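Local coordinates for protein TRNA threonylcarbamoyladenosine dehydratase (Escherichia coli, PDB 4D79) that catalyses the ATP-dependent dehydration of threonylcarbamoyladenosine at position 37 of tRNAs to its cyclic form, and can accept sulfur from the cysteine desulfurase CsdA in vitro, at residues Ala45-Ala50 with Glu87-Arg92; Gly39-Trp44 with Ile126-Ser131. All coordinates share one frame; numbering follows the deposited sequence.

Overall arrangement
Both contacts use helix 42-51 of the Rossmann-type ThiF fold, each at a different place along it, and their centres lie about 12 Å apart. Contact 2 joins the glycine-rich turn and first turn of this helix to the end of strand 124-127, beside ATP, with Gly40 N bonded to ATP O2A. Contact 1 takes the next turns of the same helix and packs them against helix 85-96; its Met89 side chain is about 10 Å from the nucleotide. The two meet where Met89 CE packs 3.5 Å from Ser43 O, and where Leu49 CD1 lies 4.1 Å from Ile126 CD1. Lys85, at the start of helix 85-96, also bonds to ATP.

Contact 1 of 2, residues Ala45-Ala50 with Glu87-Arg92; sequences AAEALA and EVMAER
This is a buried helix-helix contact in the Rossmann-type ThiF fold: helix 42-51 and helix 85-96 run nearly parallel, at 20°, with strand 56-60 between them in sequence and Leu59 packing on both Ala46 and Met89. The segment axes come no closer than 10.5 Å, so long side chains do the bridging. Ala46, small enough to leave room, meets Met89 through CB to CG at 4.1 Å. Met89 bends at chi2 and again at chi3, which carries its flexible thioether across the Glu47 chain at about a right angle and brings CE to 3.4 Å from Glu47 OE1. Beside the Ala46-Met89 contact, the Arg92 chain stays extended from CG to NE and reaches the carboxylate of Glu47 side-on, in a two-pronged salt bridge whose flat groups are only 17° apart. Replacing Arg92 by a methionine would probably leave the buried Glu47 carboxylate with less compensation for its charge, although Arg51 also pairs with OE2. Arg92 NH2 further bonds to Ile74 O of the second subunit, tying the pair to the dimer interface. Each carboxylate oxygen is met on its syn side: Arg92 NE donates to Glu47 OE1 at 2.7 Å (166°), and NH2 to OE2 at 2.7 Å.

Contact 2 of 2, residues Gly39-Trp44 with Ile126-Ser131; sequences GGVGSW and IDAIDS. With ATP (adenosine-5'-triphosphate), chain K.
A water oxygen gripped by three backbone groups links the two segments: it accepts from Gly39 N at 2.8 Å and Gly42 N at 2.9 Å, and donates to Ala128 O at 2.9 Å. Its two donors belong to the glycine-rich loop that leads into helix 42-51, consistent with a Rossmann-type GxGxxG motif. One of the loop's amides turns to the nucleotide: Gly40 N donates to ATP O2A at 2.7 Å, in a bent bond (137°). Glycine suits these places because a CB on Gly39 would run into ATP O5' and one on Gly40 into O2A. Gly42 is limited instead by Ala128, whose CB lies 3.6 Å from Gly42 N; a CB on Gly42 would point at that methyl and sit tight against it. Val41 CG1 completes the small apolar contact with the same methyl. The loop is fixed by Ser43, which grips Gly39 O twice: Ser43 N donates to it at 3.0 Å and Ser43 OG at 2.7 Å, from opposite faces of the carbonyl plane. A chi1 of 68° turns the short serine hydroxyl back along the helix to reach this oxygen, and OG also bonds to Ile74 N. Farther on, Asp127 OD1 takes the amide of Ile129 from above the carboxylate plane in an Asx turn that shapes the chain as it leaves the strand. Ile129 then lays CG2 against the adenine, 3.6 Å from ATP N7, its branched chain offering an apolar surface to the base. Strand 124-127 lies between strands 32-36 and 149-152 in the sheet, helix 132-144 covers Asp127 and Ile129, and helix 242-266 packs on Val41, Trp44 and Ile126.

Contact 1 of 2, residues Ala45-Ala50 with Glu87-Arg92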
# COMPACT_ATOMS: atom_id res chain seq x y z
N ALA B 45 7.43 -2.95 -0.55
CA ALA B 45 8.38 -2.56 0.47
C ALA B 45 9.49 -1.71 -0.15
O ALA B 45 9.91 -0.68 0.41
CB ALA B 45 8.95 -3.80 1.17
N ALA B 46 9.99 -2.13 -1.31
CA ALA B 46 11.07 -1.41 -1.95
C ALA B 46 10.64 -0.00 -2.32
O ALA B 46 11.39 0.96 -2.13
CB ALA B 46 11.56 -2.19 -3.18
N GLU B 47 9.41 0.12 -2.86
CA GLU B 47 8.81 1.41 -3.17
C GLU B 47 8.76 2.29 -1.93
O GLU B 47 9.17 3.46 -1.96
CB GLU B 47 7.40 1.20 -3.74
CG GLU B 47 6.64 2.48 -4.08
CD GLU B 47 6.93 2.99 -5.47
OE1 GLU B 47 7.75 2.35 -6.17
OE2 GLU B 47 6.31 4.01 -5.88
N ALA B 48 8.27 1.75 -0.83
CA ALA B 48 8.12 2.54 0.38
C ALA B 48 9.47 3.01 0.94
O ALA B 48 9.59 4.14 1.44
CB ALA B 48 7.37 1.73 1.42
N LEU B 49 10.49 2.15 0.87
CA LEU B 49 11.83 2.55 1.32
C LEU B 49 12.36 3.72 0.49
O LEU B 49 12.90 4.69 1.03
CB LEU B 49 12.79 1.39 1.22
CG LEU B 49 12.54 0.22 2.14
CD1 LEU B 49 13.40 -0.95 1.67
CD2 LEU B 49 12.81 0.57 3.56
N ALA B 50 12.24 3.63 -0.82
CA ALA B 50 12.68 4.69 -1.69
C ALA B 50 11.96 6.01 -1.38
O ALA B 50 12.58 7.09 -1.34
CB ALA B 50 12.49 4.27 -3.14
N GLU B 87 15.76 -5.65 -11.52
CA GLU B 87 16.28 -4.57 -12.36
C GLU B 87 15.19 -3.55 -12.69
O GLU B 87 15.47 -2.35 -12.73
CB GLU B 87 16.86 -5.16 -13.64
CG GLU B 87 17.71 -4.19 -14.41
CD GLU B 87 18.90 -3.73 -13.58
OE1 GLU B 87 19.56 -4.61 -13.00
OE2 GLU B 87 19.13 -2.51 -13.48
N VAL B 88 13.97 -4.00 -12.99
CA VAL B 88 12.85 -3.09 -13.23
C VAL B 88 12.60 -2.21 -12.01
O VAL B 88 12.41 -0.99 -12.12
CB VAL B 88 11.59 -3.90 -13.61
CG1 VAL B 88 10.34 -2.99 -13.63
CG2 VAL B 88 11.77 -4.56 -14.94
N MET B 89 12.57 -2.83 -10.83
CA MET B 89 12.34 -2.10 -9.61
C MET B 89 13.50 -1.15 -9.30
O MET B 89 13.28 -0.04 -8.80
CB MET B 89 12.10 -3.08 -8.46
CG MET B 89 11.45 -2.48 -7.27
SD MET B 89 9.78 -1.88 -7.62
CE MET B 89 9.72 -0.44 -6.58
N ALA B 90 14.73 -1.55 -9.60
CA ALA B 90 15.86 -0.65 -9.37
C ALA B 90 15.76 0.61 -10.24
O ALA B 90 16.06 1.71 -9.78
CB ALA B 90 17.18 -1.35 -9.65
N GLU B 91 15.38 0.45 -11.51
CA GLU B 91 15.24 1.61 -12.38
C GLU B 91 14.14 2.53 -11.88
O GLU B 91 14.24 3.77 -12.00
CB GLU B 91 14.94 1.17 -13.82
CG GLU B 91 14.96 2.35 -14.76
CD GLU B 91 16.29 3.09 -14.74
OE1 GLU B 91 17.33 2.43 -14.48
OE2 GLU B 91 16.29 4.32 -14.93
N ARG B 92 13.06 1.96 -11.36
CA ARG B 92 12.01 2.78 -10.77
C ARG B 92 12.53 3.56 -9.57
O ARG B 92 12.21 4.75 -9.41
CB ARG B 92 10.84 1.89 -10.38
CG ARG B 92 9.67 2.68 -9.89
CD ARG B 92 8.45 1.79 -9.65
NE ARG B 92 7.50 2.53 -8.85
CZ ARG B 92 6.65 3.43 -9.34
NH1 ARG B 92 6.60 3.66 -10.66
NH2 ARG B 92 5.87 4.10 -8.51

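Contact 2 of 2, residues Gly39-Trp44 with Ile126-Ser131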
# COMPACT_ATOMS: atom_id res chain seq x y z
N GLY B 39 8.41 -9.33 -4.91
CA GLY B 39 7.12 -9.76 -5.43
C GLY B 39 5.94 -9.01 -4.85
O GLY B 39 5.95 -7.77 -4.71
N GLY B 40 4.90 -9.77 -4.51
CA GLY B 40 3.64 -9.19 -4.07
C GLY B 40 3.79 -8.36 -2.81
O GLY B 40 3.08 -7.37 -2.63
N VAL B 41 4.75 -8.72 -1.96
CA VAL B 41 5.07 -7.95 -0.76
C VAL B 41 6.30 -7.08 -0.97
O VAL B 41 6.28 -5.88 -0.68
CB VAL B 41 5.25 -8.89 0.45
CG1 VAL B 41 5.75 -8.15 1.64
CG2 VAL B 41 3.96 -9.54 0.77
N GLY B 42 7.38 -7.66 -1.48
CA GLY B 42 8.66 -6.96 -1.49
C GLY B 42 8.73 -5.79 -2.47
O GLY B 42 9.49 -4.84 -2.23
N SER B 43 7.97 -5.84 -3.57
CA SER B 43 8.05 -4.74 -4.53
C SER B 43 7.51 -3.46 -3.91
O SER B 43 8.10 -2.38 -4.09
CB SER B 43 7.32 -5.09 -5.83
OG SER B 43 5.92 -5.19 -5.64
N TRP B 44 6.44 -3.57 -3.12
CA TRP B 44 5.91 -2.41 -2.41
C TRP B 44 6.79 -2.00 -1.24
O TRP B 44 6.91 -0.81 -0.96
CB TRP B 44 4.47 -2.67 -1.92
CG TRP B 44 3.63 -3.17 -2.99
CD1 TRP B 44 3.43 -4.46 -3.30
CD2 TRP B 44 2.87 -2.41 -3.96
NE1 TRP B 44 2.61 -4.58 -4.36
CE2 TRP B 44 2.24 -3.34 -4.80
CE3 TRP B 44 2.66 -1.04 -4.17
CZ2 TRP B 44 1.43 -2.96 -5.85
CZ3 TRP B 44 1.83 -0.66 -5.20
CH2 TRP B 44 1.23 -1.61 -6.04
N ILE B 126 14.52 -6.90 5.00
CA ILE B 126 13.09 -7.15 4.84
C ILE B 126 12.94 -8.43 4.03
O ILE B 126 13.35 -8.53 2.86
CB ILE B 126 12.38 -5.96 4.17
CG1 ILE B 126 12.51 -4.71 5.06
CG2 ILE B 126 10.90 -6.30 3.92
CD1 ILE B 126 11.90 -3.51 4.50
N ASP B 127 12.43 -9.45 4.68
CA ASP B 127 12.32 -10.76 4.08
C ASP B 127 10.93 -10.90 3.48
O ASP B 127 9.93 -11.02 4.21
CB ASP B 127 12.58 -11.86 5.09
CG ASP B 127 12.01 -13.17 4.66
OD1 ASP B 127 12.07 -13.42 3.44
OD2 ASP B 127 11.54 -13.95 5.50
N ALA B 128 10.87 -10.92 2.16
CA ALA B 128 9.61 -11.04 1.41
C ALA B 128 9.67 -12.24 0.48
O ALA B 128 9.13 -12.22 -0.63
CB ALA B 128 9.34 -9.75 0.64
N ILE B 129 10.33 -13.29 0.94
CA ILE B 129 10.46 -14.54 0.21
C ILE B 129 9.18 -15.34 0.41
O ILE B 129 8.66 -15.46 1.52
CB ILE B 129 11.69 -15.33 0.72
CG1 ILE B 129 13.01 -14.59 0.41
CG2 ILE B 129 11.75 -16.71 0.14
CD1 ILE B 129 14.20 -15.14 1.20
N ASP B 130 8.70 -15.95 -0.67
CA ASP B 130 7.48 -16.74 -0.60
C ASP B 130 7.73 -18.24 -0.47
O ASP B 130 6.78 -18.99 -0.24
CB ASP B 130 6.59 -16.45 -1.84
CG ASP B 130 7.19 -16.97 -3.13
OD1 ASP B 130 8.43 -17.10 -3.22
OD2 ASP B 130 6.41 -17.22 -4.08
N SER B 131 8.98 -18.69 -0.65
CA SER B 131 9.35 -20.10 -0.62
C SER B 131 10.09 -20.45 0.67
O SER B 131 11.02 -19.75 1.07
CB SER B 131 10.23 -20.43 -1.84
OG SER B 131 11.08 -21.53 -1.59
PG ATP K . 4.52 -16.60 -9.16
O1G ATP K . 3.17 -16.94 -9.75
O2G ATP K . 5.53 -16.08 -10.16
O3G ATP K . 5.04 -17.64 -8.20
PB ATP K . 5.28 -14.62 -7.28
O1B ATP K . 6.08 -15.67 -6.55
O2B ATP K . 5.96 -13.47 -8.02
O3B ATP K . 4.20 -15.32 -8.25
PA ATP K . 4.69 -13.45 -4.79
O1A ATP K . 4.56 -14.68 -3.89
O2A ATP K . 3.83 -12.25 -4.52
O3A ATP K . 4.26 -13.94 -6.25
O5' ATP K . 6.24 -12.99 -4.92
C5' ATP K . 7.34 -13.63 -4.25
C4' ATP K . 8.74 -13.16 -4.66
O4' ATP K . 9.80 -13.67 -3.79
C3' ATP K . 9.11 -13.62 -6.07
O3' ATP K . 9.47 -12.52 -6.92
C2' ATP K . 10.30 -14.54 -5.86
O2' ATP K . 11.20 -14.53 -6.96
C1' ATP K . 10.96 -14.02 -4.59
N9 ATP K . 11.93 -15.02 -4.04
C8 ATP K . 11.60 -16.32 -3.82
N7 ATP K . 12.65 -17.04 -3.34
C5 ATP K . 13.68 -16.19 -3.25
C6 ATP K . 15.06 -16.34 -2.79
N6 ATP K . 15.49 -17.53 -2.38
N1 ATP K . 15.88 -15.28 -2.82
C2 ATP K . 15.44 -14.08 -3.27
N3 ATP K . 14.18 -13.87 -3.71
C4 ATP K . 13.24 -14.87 -3.72
O HOH W 1 7.82 -10.40 -2.40